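Local coordinates for protein putative dehydratase (Mesorhizobium loti, PDB 2POZ) that is of unknown function but belongs to the mandelate racemase/muconate lactonizing enzyme family and is probably a lyase, assembled as an octamer, at residues A[23-28]-A[94-99]; A[51-56]-A[378-383]; A[151-156]-A[351-356]; A[240-245]-A[271-276]; A[267-272]-A[298-303]. One frame throughout, in Å; residues are numbered along the deposited sequence.

Following the chain from the N terminus, contact 1 closes first, packing strand 21-27 of the antiparallel sheet against helix 87-108. Contact 2 starts within that loop, on helix 45-59, and closes only at the C-terminal strand 379-383, so contacts 1 and 2 cross; they also touch, their centres about 11 Å apart, and both build the N-terminal domain. Everything else lies within the long loop of contact 2. Contact 3 joins the turn leading into barrel strand 155-158 to residues 353-356, and its loop encloses contacts 4 and 5. Those two follow each other, sharing Leu-271 and Gln-272, and tie successive units of the barrel at 240-245, 267-276 and 298-303.

Contact 1 (A[23-28]-A[94-99]); sequences VEISTD and SAIEQA
Val-23 and Ile-25, two residues apart on strand 21-27, both direct their side chains at helix 87-108, where Ala-95 and Ala-99, one turn apart, offer only methyl groups in return. Val-23 works with a single branch. Its CG1 occupies the crowded position between the backbone N and the carbonyl carbon (chi1 67°), and from there it lies 3.9 Å from Ala-95 CB and 3.5 Å from Ala-95 O. Ile-25 reaches further: CD1, at the end of its longer branch, presses on Ala-99 CB at 3.4 Å, tighter than an ordinary carbon-carbon contact, and also passes Ile-96 CG2 at 4.3 Å. The strand and helix axes approach to 8.3 Å and run at 43° to each other. This is a helix laid on the antiparallel sheet of the N-terminal domain, as in other enolase-superfamily members. Ile-52 of helix 45-59 packs beside it on both Val-23 and Ala-95. No hydrogen bond or charge pair links the two segments, so the contact rests on van der Waals packing of buried side chains, partly against the helix backbone, with the small alanines allowing the helix to come close to the branched residues of the sheet.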
# COMPACT_ATOMS: atom_id res chain seq x y z
N VAL A 23 35.87 18.48 -21.46
CA VAL A 23 35.41 18.85 -22.78
C VAL A 23 35.53 20.37 -22.90
O VAL A 23 35.35 21.10 -21.92
CB VAL A 23 33.93 18.43 -23.01
CG1 VAL A 23 32.99 19.22 -22.10
CG2 VAL A 23 33.55 18.67 -24.48
N GLU A 24 35.89 20.83 -24.09
CA GLU A 24 36.01 22.25 -24.36
C GLU A 24 35.23 22.51 -25.64
O GLU A 24 35.54 21.93 -26.68
CB GLU A 24 37.46 22.66 -24.57
CG GLU A 24 37.60 24.13 -24.93
CD GLU A 24 39.00 24.51 -25.37
OE1 GLU A 24 39.46 24.01 -26.42
OE2 GLU A 24 39.63 25.32 -24.65
N ILE A 25 34.23 23.37 -25.56
CA ILE A 25 33.42 23.70 -26.72
C ILE A 25 33.81 25.07 -27.26
O ILE A 25 33.77 26.05 -26.53
CB ILE A 25 31.91 23.72 -26.36
CG1 ILE A 25 31.47 22.34 -25.86
CG2 ILE A 25 31.08 24.14 -27.57
CD1 ILE A 25 30.03 22.31 -25.33
N SER A 26 34.19 25.12 -28.53
CA SER A 26 34.57 26.38 -29.16
C SER A 26 33.46 26.88 -30.07
O SER A 26 32.72 26.07 -30.64
CB SER A 26 35.85 26.20 -29.98
OG SER A 26 36.94 25.84 -29.15
N THR A 27 33.34 28.20 -30.21
CA THR A 27 32.32 28.82 -31.06
C THR A 27 32.97 29.74 -32.10
O THR A 27 34.16 30.08 -31.99
CB THR A 27 31.32 29.66 -30.23
OG1 THR A 27 32.03 30.70 -29.55
CG2 THR A 27 30.60 28.79 -29.21
N ASP A 28 32.19 30.15 -33.09
CA ASP A 28 32.70 31.01 -34.16
C ASP A 28 33.11 32.41 -33.72
O ASP A 28 33.88 33.08 -34.41
CB ASP A 28 31.66 31.08 -35.30
CG ASP A 28 30.33 31.67 -34.86
OD1 ASP A 28 29.99 31.61 -33.65
OD2 ASP A 28 29.59 32.18 -35.73
N SER A 94 26.35 15.65 -19.07
CA SER A 94 26.64 16.63 -18.03
C SER A 94 27.81 17.54 -18.40
O SER A 94 27.75 18.75 -18.21
CB SER A 94 26.97 15.94 -16.69
OG SER A 94 25.90 15.15 -16.22
N ALA A 95 28.88 16.93 -18.89
CA ALA A 95 30.07 17.68 -19.25
C ALA A 95 29.73 18.73 -20.31
O ALA A 95 30.12 19.88 -20.21
CB ALA A 95 31.17 16.73 -19.76
N ILE A 96 28.99 18.30 -21.33
CA ILE A 96 28.58 19.18 -22.41
C ILE A 96 27.69 20.30 -21.89
O ILE A 96 27.89 21.47 -22.23
CB ILE A 96 27.85 18.38 -23.51
CG1 ILE A 96 28.87 17.54 -24.28
CG2 ILE A 96 27.08 19.32 -24.45
CD1 ILE A 96 28.27 16.49 -25.17
N GLU A 97 26.71 19.95 -21.06
CA GLU A 97 25.77 20.91 -20.50
C GLU A 97 26.49 22.00 -19.69
O GLU A 97 26.14 23.17 -19.76
CB GLU A 97 24.72 20.18 -19.63
CG GLU A 97 23.55 21.05 -19.19
CD GLU A 97 23.71 21.62 -17.79
OE1 GLU A 97 24.87 21.78 -17.34
OE2 GLU A 97 22.69 21.93 -17.15
N GLN A 98 27.50 21.60 -18.91
CA GLN A 98 28.28 22.55 -18.12
C GLN A 98 28.95 23.57 -19.06
O GLN A 98 28.93 24.77 -18.81
CB GLN A 98 29.39 21.85 -17.34
CG GLN A 98 28.94 21.03 -16.14
CD GLN A 98 30.01 20.04 -15.72
OE1 GLN A 98 31.19 20.38 -15.70
NE2 GLN A 98 29.60 18.82 -15.37
N ALA A 99 29.56 23.07 -20.13
CA ALA A 99 30.24 23.94 -21.08
C ALA A 99 29.26 24.92 -21.74
O ALA A 99 29.62 26.05 -22.07
CB ALA A 99 30.94 23.11 -22.16

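Contact 2 (A[51-56]-A[378-383])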
# COMPACT_ATOMS: atom_id res chain seq x y z
N MSE A 51 32.06 8.66 -25.04
CA MSE A 51 30.68 9.13 -25.06
C MSE A 51 30.60 10.60 -25.46
O MSE A 51 29.76 10.98 -26.27
CB MSE A 51 30.00 8.95 -23.70
CG MSE A 51 28.54 9.38 -23.69
SE MSE A 51 27.43 8.36 -24.94
CE MSE A 51 27.68 9.35 -26.56
N ILE A 52 31.47 11.42 -24.89
CA ILE A 52 31.46 12.83 -25.24
C ILE A 52 31.72 12.97 -26.74
O ILE A 52 31.09 13.78 -27.42
CB ILE A 52 32.50 13.62 -24.44
CG1 ILE A 52 32.15 13.53 -22.94
CG2 ILE A 52 32.53 15.09 -24.90
CD1 ILE A 52 33.16 14.21 -22.04
N LYS A 53 32.65 12.17 -27.26
CA LYS A 53 32.99 12.19 -28.68
C LYS A 53 31.76 11.86 -29.54
O LYS A 53 31.44 12.59 -30.48
CB LYS A 53 34.11 11.18 -28.97
CG LYS A 53 34.55 11.13 -30.43
CD LYS A 53 35.67 10.11 -30.62
CE LYS A 53 36.23 10.13 -32.03
NZ LYS A 53 35.22 9.73 -33.05
N ASP A 54 31.09 10.76 -29.22
CA ASP A 54 29.91 10.34 -29.98
C ASP A 54 28.79 11.37 -29.90
O ASP A 54 28.16 11.69 -30.91
CB ASP A 54 29.38 8.99 -29.48
CG ASP A 54 30.35 7.84 -29.74
OD1 ASP A 54 31.21 7.96 -30.63
OD2 ASP A 54 30.24 6.79 -29.05
N LEU A 55 28.55 11.89 -28.70
CA LEU A 55 27.52 12.91 -28.50
C LEU A 55 27.85 14.17 -29.29
O LEU A 55 26.99 14.74 -29.97
CB LEU A 55 27.39 13.26 -27.01
CG LEU A 55 26.66 12.27 -26.09
CD1 LEU A 55 26.83 12.71 -24.64
CD2 LEU A 55 25.16 12.20 -26.47
N SER A 56 29.10 14.61 -29.20
CA SER A 56 29.51 15.82 -29.90
C SER A 56 29.37 15.72 -31.41
O SER A 56 28.85 16.64 -32.05
CB SER A 56 30.96 16.18 -29.55
OG SER A 56 31.08 16.47 -28.17
N TYR A 378 46.86 15.99 -23.26
CA TYR A 378 45.89 14.94 -23.02
C TYR A 378 44.70 14.93 -23.98
O TYR A 378 43.71 14.21 -23.78
CB TYR A 378 45.43 15.02 -21.56
CG TYR A 378 46.58 14.83 -20.60
CD1 TYR A 378 47.17 13.57 -20.42
CD2 TYR A 378 47.15 15.91 -19.93
CE1 TYR A 378 48.30 13.40 -19.60
CE2 TYR A 378 48.27 15.75 -19.11
CZ TYR A 378 48.83 14.50 -18.95
OH TYR A 378 49.95 14.35 -18.15
N LEU A 379 44.80 15.74 -25.04
CA LEU A 379 43.76 15.80 -26.06
C LEU A 379 43.52 14.37 -26.50
O LEU A 379 44.45 13.69 -26.91
CB LEU A 379 44.23 16.64 -27.25
CG LEU A 379 43.23 16.87 -28.39
CD1 LEU A 379 41.98 17.60 -27.87
CD2 LEU A 379 43.91 17.68 -29.49
N TRP A 380 42.28 13.91 -26.44
CA TRP A 380 41.93 12.54 -26.80
C TRP A 380 41.14 12.47 -28.11
O TRP A 380 41.20 11.48 -28.84
CB TRP A 380 41.11 11.92 -25.67
CG TRP A 380 40.86 10.45 -25.79
CD1 TRP A 380 41.71 9.43 -25.45
CD2 TRP A 380 39.65 9.82 -26.25
NE1 TRP A 380 41.10 8.21 -25.65
CE2 TRP A 380 39.83 8.43 -26.14
CE3 TRP A 380 38.43 10.31 -26.73
CZ2 TRP A 380 38.84 7.51 -26.50
CZ3 TRP A 380 37.44 9.41 -27.08
CH2 TRP A 380 37.65 8.02 -26.97
N ALA A 381 40.39 13.52 -28.41
CA ALA A 381 39.62 13.56 -29.64
C ALA A 381 39.19 14.98 -29.94
O ALA A 381 39.01 15.78 -29.03
CB ALA A 381 38.39 12.64 -29.54
N SER A 382 39.04 15.28 -31.23
CA SER A 382 38.62 16.60 -31.70
C SER A 382 37.50 16.42 -32.71
O SER A 382 37.60 15.57 -33.59
CB SER A 382 39.79 17.33 -32.37
OG SER A 382 40.78 17.68 -31.43
N CYS A 383 36.44 17.22 -32.58
CA CYS A 383 35.31 17.13 -33.50
C CYS A 383 35.05 18.52 -34.08
O CYS A 383 34.81 19.47 -33.34
CB CYS A 383 34.06 16.65 -32.76
SG CYS A 383 34.34 15.29 -31.61
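Lys-53 lays its aliphatic chain against the C-terminal strand, with CD 3.9 Å from Ala-381 CB and 4.0 Å from Trp-380 CZ3. The lysine chain crosses the indole side chain at about a right angle. One turn further along the helix, Ser-56 CB meets Cys-383 SG at 4.1 Å, and the same sulfur lies beside Lys-53 CG at 4.3 Å. All these touches are van der Waals contacts; no hydrogen bond joins the segments. The helix segment and the strand run almost parallel, their axes 7° apart in direction and 9.0 Å apart at closest approach, and the strand is an outermost one of the antiparallel sheet in the N-terminal domain. The last strand of the chain thus returns to the domain in which the chain began, pairing with strand 5-12. In that pairing Trp-380 and Ala-381 both face Ile-10, a classic beta bulge. Behind the first shell, Lys-53 stays extended until its last torsion, where a bend (chi4 -64°) turns NZ, which forms a salt bridge with Glu-57. Ser-56 OG is tied back to Ile-52 O at 2.8 Å, above the carbonyl plane and on the opposite face from Ser-56 N, which also bonds that oxygen. Further out lies the second subunit: its Trp-380 packs on Trp-380 here, and its Thr-46 OG1 hydrogen-bonds Asp-54 OD1.

Contact 3 (A[151-156]-A[351-356])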
# COMPACT_ATOMS: atom_id res chain seq x y z
N GLU A 151 44.47 21.51 8.62
CA GLU A 151 44.05 22.42 7.56
C GLU A 151 42.78 23.19 7.94
O GLU A 151 42.35 24.08 7.21
CB GLU A 151 43.82 21.65 6.26
CG GLU A 151 45.09 21.21 5.55
CD GLU A 151 44.80 20.46 4.27
OE1 GLU A 151 44.39 19.28 4.33
OE2 GLU A 151 44.96 21.06 3.19
N GLY A 152 42.17 22.82 9.06
CA GLY A 152 40.98 23.53 9.50
C GLY A 152 39.61 22.93 9.23
O GLY A 152 38.59 23.58 9.48
N TYR A 153 39.56 21.70 8.71
CA TYR A 153 38.28 21.06 8.43
C TYR A 153 37.56 20.73 9.73
O TYR A 153 38.18 20.26 10.69
CB TYR A 153 38.50 19.77 7.61
CG TYR A 153 38.91 20.05 6.19
CD1 TYR A 153 37.96 20.37 5.22
CD2 TYR A 153 40.26 20.06 5.82
CE1 TYR A 153 38.34 20.71 3.93
CE2 TYR A 153 40.65 20.41 4.53
CZ TYR A 153 39.68 20.73 3.59
OH TYR A 153 40.05 21.12 2.33
N GLY A 154 36.26 20.97 9.77
CA GLY A 154 35.48 20.67 10.96
C GLY A 154 34.64 19.43 10.73
O GLY A 154 33.81 19.05 11.56
N ALA A 155 34.85 18.79 9.58
CA ALA A 155 34.11 17.60 9.22
C ALA A 155 34.94 16.71 8.31
O ALA A 155 35.64 17.19 7.41
CB ALA A 155 32.80 18.00 8.55
N LEU A 156 34.84 15.40 8.53
CA LEU A 156 35.60 14.43 7.76
C LEU A 156 34.74 13.26 7.31
O LEU A 156 33.91 12.76 8.08
CB LEU A 156 36.75 13.87 8.61
CG LEU A 156 37.73 14.83 9.29
CD1 LEU A 156 38.58 14.03 10.28
CD2 LEU A 156 38.61 15.52 8.26
N PRO A 351 40.04 27.36 -7.30
CA PRO A 351 39.46 27.88 -6.06
C PRO A 351 40.37 27.50 -4.90
O PRO A 351 40.85 26.38 -4.83
CB PRO A 351 38.11 27.19 -6.01
CG PRO A 351 38.40 25.85 -6.60
CD PRO A 351 39.27 26.21 -7.80
N SER A 352 40.62 28.43 -3.99
CA SER A 352 41.48 28.11 -2.86
C SER A 352 40.71 28.03 -1.55
O SER A 352 40.02 28.97 -1.17
CB SER A 352 42.62 29.13 -2.74
OG SER A 352 42.12 30.44 -2.53
N ILE A 353 40.81 26.89 -0.87
CA ILE A 353 40.13 26.73 0.40
C ILE A 353 40.87 27.50 1.47
O ILE A 353 42.10 27.66 1.40
CB ILE A 353 40.08 25.24 0.88
CG1 ILE A 353 41.09 24.39 0.12
CG2 ILE A 353 38.66 24.71 0.79
CD1 ILE A 353 42.53 24.59 0.57
N SER A 354 40.12 28.00 2.44
CA SER A 354 40.69 28.73 3.56
C SER A 354 40.02 28.12 4.78
O SER A 354 38.84 28.34 5.03
CB SER A 354 40.35 30.22 3.46
OG SER A 354 40.92 30.92 4.56
N SER A 355 40.78 27.32 5.52
CA SER A 355 40.26 26.67 6.72
C SER A 355 38.99 25.87 6.45
O SER A 355 38.03 25.94 7.22
CB SER A 355 40.00 27.71 7.81
OG SER A 355 41.21 28.32 8.23
N GLY A 356 38.98 25.12 5.35
CA GLY A 356 37.82 24.30 5.02
C GLY A 356 36.64 25.04 4.41
O GLY A 356 35.52 24.53 4.40
O HOH W 1 41.47 24.23 4.35
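Tyr-153 turns one face of its ring to Gly-356, whose CA sits 4.2 Å from the ring centroid and 27° off the normal, a CH-pi contact with CE1 the nearest ring atom. Its CG stands anti to the carbonyl carbon, beside the backbone N (chi1 -72°), and the ring comes back to the glycine although CB points away. The phenol reaches on to Ile-353, crossing that side chain at about a right angle, and its OH lies 4.1 Å from both CG1 and CG2 of the isoleucine. Ser-355 CA points its hydrogen at Glu-151 O (3.4 Å between CA and O), and a water linking the segments donates to Glu-151 O at 3.0 Å while accepting from Gly-356 N at 2.8 Å. Gly-152 ends the preceding helix in a Schellman motif with positive phi; a CB on it would collide with Ser-355 CA. This turn leads from helix 146-150 into strand 155-158, first of the parallel barrel strands, while Gly-356 leads into strand 357-359 of the mixed sheet. An alanine in place of Tyr-153 would remove the ring, take the phenol away from Ile-353 and probably open a gap beside Gly-356. The Tyr-153 OH is buried with no polar partner in the model, so the tyrosine appears to act through its shape and ring face, the polar link being left to the bridging water.

Contact 4 (A[240-245]-A[271-276]); sequences GALKVI and LQACGI
The backbones come closest at Lys-243 and Ala-273, whose CA atoms are 5.3 Å apart, where helix 239-248 meets the turn that Gln-272 makes, with positive phi, after helix 261-269. Ala-273 CB fits in against the helix backbone, 3.9 Å from Lys-243 CA. Beside it, Leu-242 uses CD2 for two neighbours at once, Leu-271 CD1 and Cys-274 SG, each 3.8 Å away, and the two leucine side chains cross at about a right angle. The segments belong to consecutive beta-alpha units of the barrel: helix 239-248 runs before strand 253-255, and the turn feeds strand 276-277 next to it. Lys-243 runs out with CG anti to the backbone N and then bends at its last torsion (chi4 57°), placing NZ 3.2 Å from Leu-271 O in a hydrogen bond. NZ lies nearly in line with the carbonyl bond, the C=O...N angle being 171°. A methionine in place of Lys-243 would lack the ammonium group and would probably leave Leu-271 O without this donor. Glu-247 gives NZ a second, long and weak ionic partner. Further out, Gln-272 packs on Gly-240 of the third subunit, and Val-244 on Gln-272 of the fourth.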
# COMPACT_ATOMS: atom_id res chain seq x y z
N GLY A 240 14.85 -1.04 -2.05
CA GLY A 240 14.02 -1.68 -1.04
C GLY A 240 14.86 -1.82 0.21
O GLY A 240 14.40 -1.56 1.33
N ALA A 241 16.11 -2.24 0.04
CA ALA A 241 17.02 -2.39 1.17
C ALA A 241 17.23 -1.00 1.78
O ALA A 241 17.30 -0.87 3.00
CB ALA A 241 18.35 -2.98 0.71
N LEU A 242 17.34 0.02 0.94
CA LEU A 242 17.55 1.39 1.43
C LEU A 242 16.45 1.81 2.40
O LEU A 242 16.73 2.39 3.45
CB LEU A 242 17.62 2.38 0.26
CG LEU A 242 17.82 3.86 0.62
CD1 LEU A 242 19.09 4.04 1.44
CD2 LEU A 242 17.92 4.68 -0.67
N LYS A 243 15.19 1.54 2.06
CA LYS A 243 14.10 1.93 2.95
C LYS A 243 14.11 1.12 4.24
O LYS A 243 13.93 1.67 5.32
CB LYS A 243 12.74 1.80 2.27
CG LYS A 243 11.60 2.26 3.19
CD LYS A 243 10.41 2.82 2.44
CE LYS A 243 9.43 3.46 3.42
NZ LYS A 243 10.08 4.55 4.23
N VAL A 244 14.31 -0.19 4.12
CA VAL A 244 14.35 -1.05 5.29
C VAL A 244 15.45 -0.58 6.24
O VAL A 244 15.24 -0.47 7.46
CB VAL A 244 14.63 -2.52 4.89
CG1 VAL A 244 14.85 -3.37 6.13
CG2 VAL A 244 13.47 -3.06 4.07
N ILE A 245 16.62 -0.30 5.68
CA ILE A 245 17.74 0.16 6.48
C ILE A 245 17.40 1.47 7.19
O ILE A 245 17.65 1.61 8.38
CB ILE A 245 19.01 0.33 5.61
CG1 ILE A 245 19.51 -1.06 5.17
CG2 ILE A 245 20.10 1.07 6.39
CD1 ILE A 245 20.55 -1.02 4.07
N LEU A 271 10.85 7.28 -1.68
CA LEU A 271 11.12 6.34 -0.59
C LEU A 271 11.06 7.06 0.75
O LEU A 271 10.71 6.46 1.77
CB LEU A 271 12.52 5.73 -0.73
CG LEU A 271 12.84 4.89 -1.96
CD1 LEU A 271 14.31 4.50 -1.92
CD2 LEU A 271 11.95 3.66 -2.00
N GLN A 272 11.39 8.35 0.73
CA GLN A 272 11.41 9.15 1.95
C GLN A 272 12.19 8.39 3.02
O GLN A 272 11.74 8.24 4.16
CB GLN A 272 10.00 9.44 2.43
CG GLN A 272 9.60 10.89 2.19
CD GLN A 272 8.12 11.13 2.39
OE1 GLN A 272 7.68 12.28 2.39
NE2 GLN A 272 7.35 10.06 2.54
N ALA A 273 13.36 7.90 2.63
CA ALA A 273 14.23 7.15 3.52
C ALA A 273 15.52 7.93 3.78
O ALA A 273 16.21 7.68 4.77
CB ALA A 273 14.54 5.80 2.91
N CYS A 274 15.84 8.86 2.88
CA CYS A 274 17.05 9.67 2.97
C CYS A 274 16.77 11.09 3.43
O CYS A 274 15.69 11.63 3.17
CB CYS A 274 17.74 9.74 1.60
SG CYS A 274 18.16 8.12 0.92
N GLY A 275 17.74 11.69 4.09
CA GLY A 275 17.59 13.06 4.54
C GLY A 275 18.54 13.95 3.75
O GLY A 275 18.46 15.18 3.81
N ILE A 276 19.43 13.32 2.99
CA ILE A 276 20.43 14.04 2.20
C ILE A 276 20.70 13.37 0.86
O ILE A 276 20.81 12.15 0.79
CB ILE A 276 21.77 14.09 2.97
CG1 ILE A 276 21.57 14.73 4.35
CG2 ILE A 276 22.81 14.88 2.18
CD1 ILE A 276 22.67 14.40 5.33

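Contact 5 (A[267-272]-A[298-303]); sequences KIFELQ and EAYNMR
Phe-269 plants its CB over the centre of the Tyr-300 ring, 3.5 Å from the centroid and only 7° off the normal, a close CH-pi contact. Both residues hold CG anti to their carbonyl carbon, beside the backbone N (chi1 -63° for Phe-269). The two rings end up nearly parallel but slid apart, their centroids 5.2 Å from each other, so they barely overlap; it is the CB, rather than the phenyl ring, that sits over the tyrosine. The backbone joins in, with Phe-269 O 3.4 Å from Tyr-300 CD2. Met-302, a selenomethionine, approaches the phenyl ring at its edge: SE is 3.8 Å from CD2 of Phe-269 and 5.0 Å from the ring centroid, a Met-aromatic contact. Its chain bends at chi3 (-140°), where CE comes within 4.5 Å of Gln-272 CA. Both segments lie where a barrel helix gives way to the loop leading to the next strand. Asn-301, with positive phi, is the C-prime residue of a Schellman motif closing helix 287-298, and Phe-269 to Gln-272 form a type I beta turn; Ile-277 of strand 276-277 touches both Phe-269 and Met-302. The polar ends point elsewhere, across a subunit interface. Tyr-300 OH hydrogen-bonds Glu-270 OE2 of the fifth subunit, and Glu-270 here returns the same bond to Tyr-300 of that subunit. Arg-266 NH2 of the fifth subunit hydrogen-bonds Gln-272 OE1, which lies 4.3 Å from Tyr-300 CD2.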
# COMPACT_ATOMS: atom_id res chain seq x y z
N LYS A 267 12.94 8.12 -7.76
CA LYS A 267 12.88 6.84 -7.05
C LYS A 267 13.35 6.99 -5.60
O LYS A 267 12.84 6.33 -4.69
CB LYS A 267 13.74 5.79 -7.78
CG LYS A 267 13.12 5.29 -9.11
CD LYS A 267 14.12 4.53 -10.00
CE LYS A 267 15.15 5.50 -10.64
NZ LYS A 267 16.04 4.89 -11.70
N ILE A 268 14.32 7.88 -5.37
CA ILE A 268 14.82 8.12 -4.03
C ILE A 268 13.82 8.95 -3.22
O ILE A 268 13.49 8.61 -2.08
CB ILE A 268 16.17 8.88 -4.06
CG1 ILE A 268 17.23 8.04 -4.79
CG2 ILE A 268 16.62 9.21 -2.63
CD1 ILE A 268 17.43 6.65 -4.23
N PHE A 269 13.35 10.04 -3.80
CA PHE A 269 12.41 10.93 -3.13
C PHE A 269 11.19 10.18 -2.61
O PHE A 269 10.81 10.33 -1.45
CB PHE A 269 11.97 12.04 -4.09
CG PHE A 269 13.09 12.94 -4.51
CD1 PHE A 269 13.04 13.60 -5.74
CD2 PHE A 269 14.19 13.14 -3.69
CE1 PHE A 269 14.08 14.44 -6.13
CE2 PHE A 269 15.23 13.98 -4.08
CZ PHE A 269 15.17 14.63 -5.30
N GLU A 270 10.59 9.37 -3.47
CA GLU A 270 9.40 8.63 -3.09
C GLU A 270 9.60 7.63 -1.97
O GLU A 270 8.64 7.17 -1.37
CB GLU A 270 8.81 7.94 -4.32
CG GLU A 270 8.42 8.93 -5.42
CD GLU A 270 7.51 8.32 -6.47
OE1 GLU A 270 7.75 7.17 -6.88
OE2 GLU A 270 6.55 9.02 -6.89
N LEU A 271 10.85 7.28 -1.68
CA LEU A 271 11.12 6.34 -0.59
C LEU A 271 11.06 7.06 0.75
O LEU A 271 10.71 6.46 1.77
CB LEU A 271 12.52 5.73 -0.73
CG LEU A 271 12.84 4.89 -1.96
CD1 LEU A 271 14.31 4.50 -1.92
CD2 LEU A 271 11.95 3.66 -2.00
N GLN A 272 11.39 8.35 0.73
CA GLN A 272 11.41 9.15 1.95
C GLN A 272 12.19 8.39 3.02
O GLN A 272 11.74 8.24 4.16
CB GLN A 272 10.00 9.44 2.43
CG GLN A 272 9.60 10.89 2.19
CD GLN A 272 8.12 11.13 2.39
OE1 GLN A 272 7.68 12.28 2.39
NE2 GLN A 272 7.35 10.06 2.54
N GLU A 298 13.82 19.63 -2.17
CA GLU A 298 13.23 20.52 -1.18
C GLU A 298 11.78 20.17 -0.90
O GLU A 298 11.28 20.41 0.20
CB GLU A 298 13.34 21.98 -1.64
CG GLU A 298 14.45 22.74 -0.97
CD GLU A 298 14.48 24.21 -1.35
OE1 GLU A 298 14.94 25.03 -0.51
OE2 GLU A 298 14.08 24.56 -2.48
N ALA A 299 11.09 19.62 -1.90
CA ALA A 299 9.69 19.25 -1.72
C ALA A 299 9.60 17.99 -0.86
O ALA A 299 8.50 17.56 -0.49
CB ALA A 299 9.05 19.00 -3.07
N TYR A 300 10.75 17.41 -0.54
CA TYR A 300 10.78 16.21 0.29
C TYR A 300 11.53 16.42 1.59
O TYR A 300 11.96 15.46 2.23
CB TYR A 300 11.37 15.03 -0.49
CG TYR A 300 10.43 14.51 -1.55
CD1 TYR A 300 10.37 15.10 -2.81
CD2 TYR A 300 9.57 13.46 -1.27
CE1 TYR A 300 9.46 14.65 -3.77
CE2 TYR A 300 8.66 13.00 -2.21
CZ TYR A 300 8.61 13.61 -3.46
OH TYR A 300 7.69 13.15 -4.39
N ASN A 301 11.68 17.68 1.98
CA ASN A 301 12.33 18.03 3.23
C ASN A 301 13.78 17.53 3.31
O ASN A 301 14.28 17.18 4.38
CB ASN A 301 11.51 17.46 4.39
CG ASN A 301 11.47 18.39 5.58
OD1 ASN A 301 11.26 19.59 5.43
ND2 ASN A 301 11.65 17.83 6.78
N MSE A 302 14.46 17.53 2.16
CA MSE A 302 15.84 17.07 2.08
C MSE A 302 16.85 18.18 1.81
O MSE A 302 16.51 19.21 1.23
CB MSE A 302 15.98 16.04 0.97
CG MSE A 302 15.79 14.62 1.41
SE MSE A 302 15.59 13.50 -0.15
CE MSE A 302 14.18 12.33 0.51
N ARG A 303 18.09 17.97 2.25
CA ARG A 303 19.15 18.95 1.99
C ARG A 303 20.15 18.33 1.02
O ARG A 303 20.07 17.14 0.72
CB ARG A 303 19.81 19.38 3.30
CG ARG A 303 20.14 18.26 4.23
CD ARG A 303 20.74 18.79 5.53
NE ARG A 303 20.90 17.71 6.50
CZ ARG A 303 21.72 17.76 7.54
NH1 ARG A 303 22.46 18.83 7.77
NH2 ARG A 303 21.79 16.72 8.35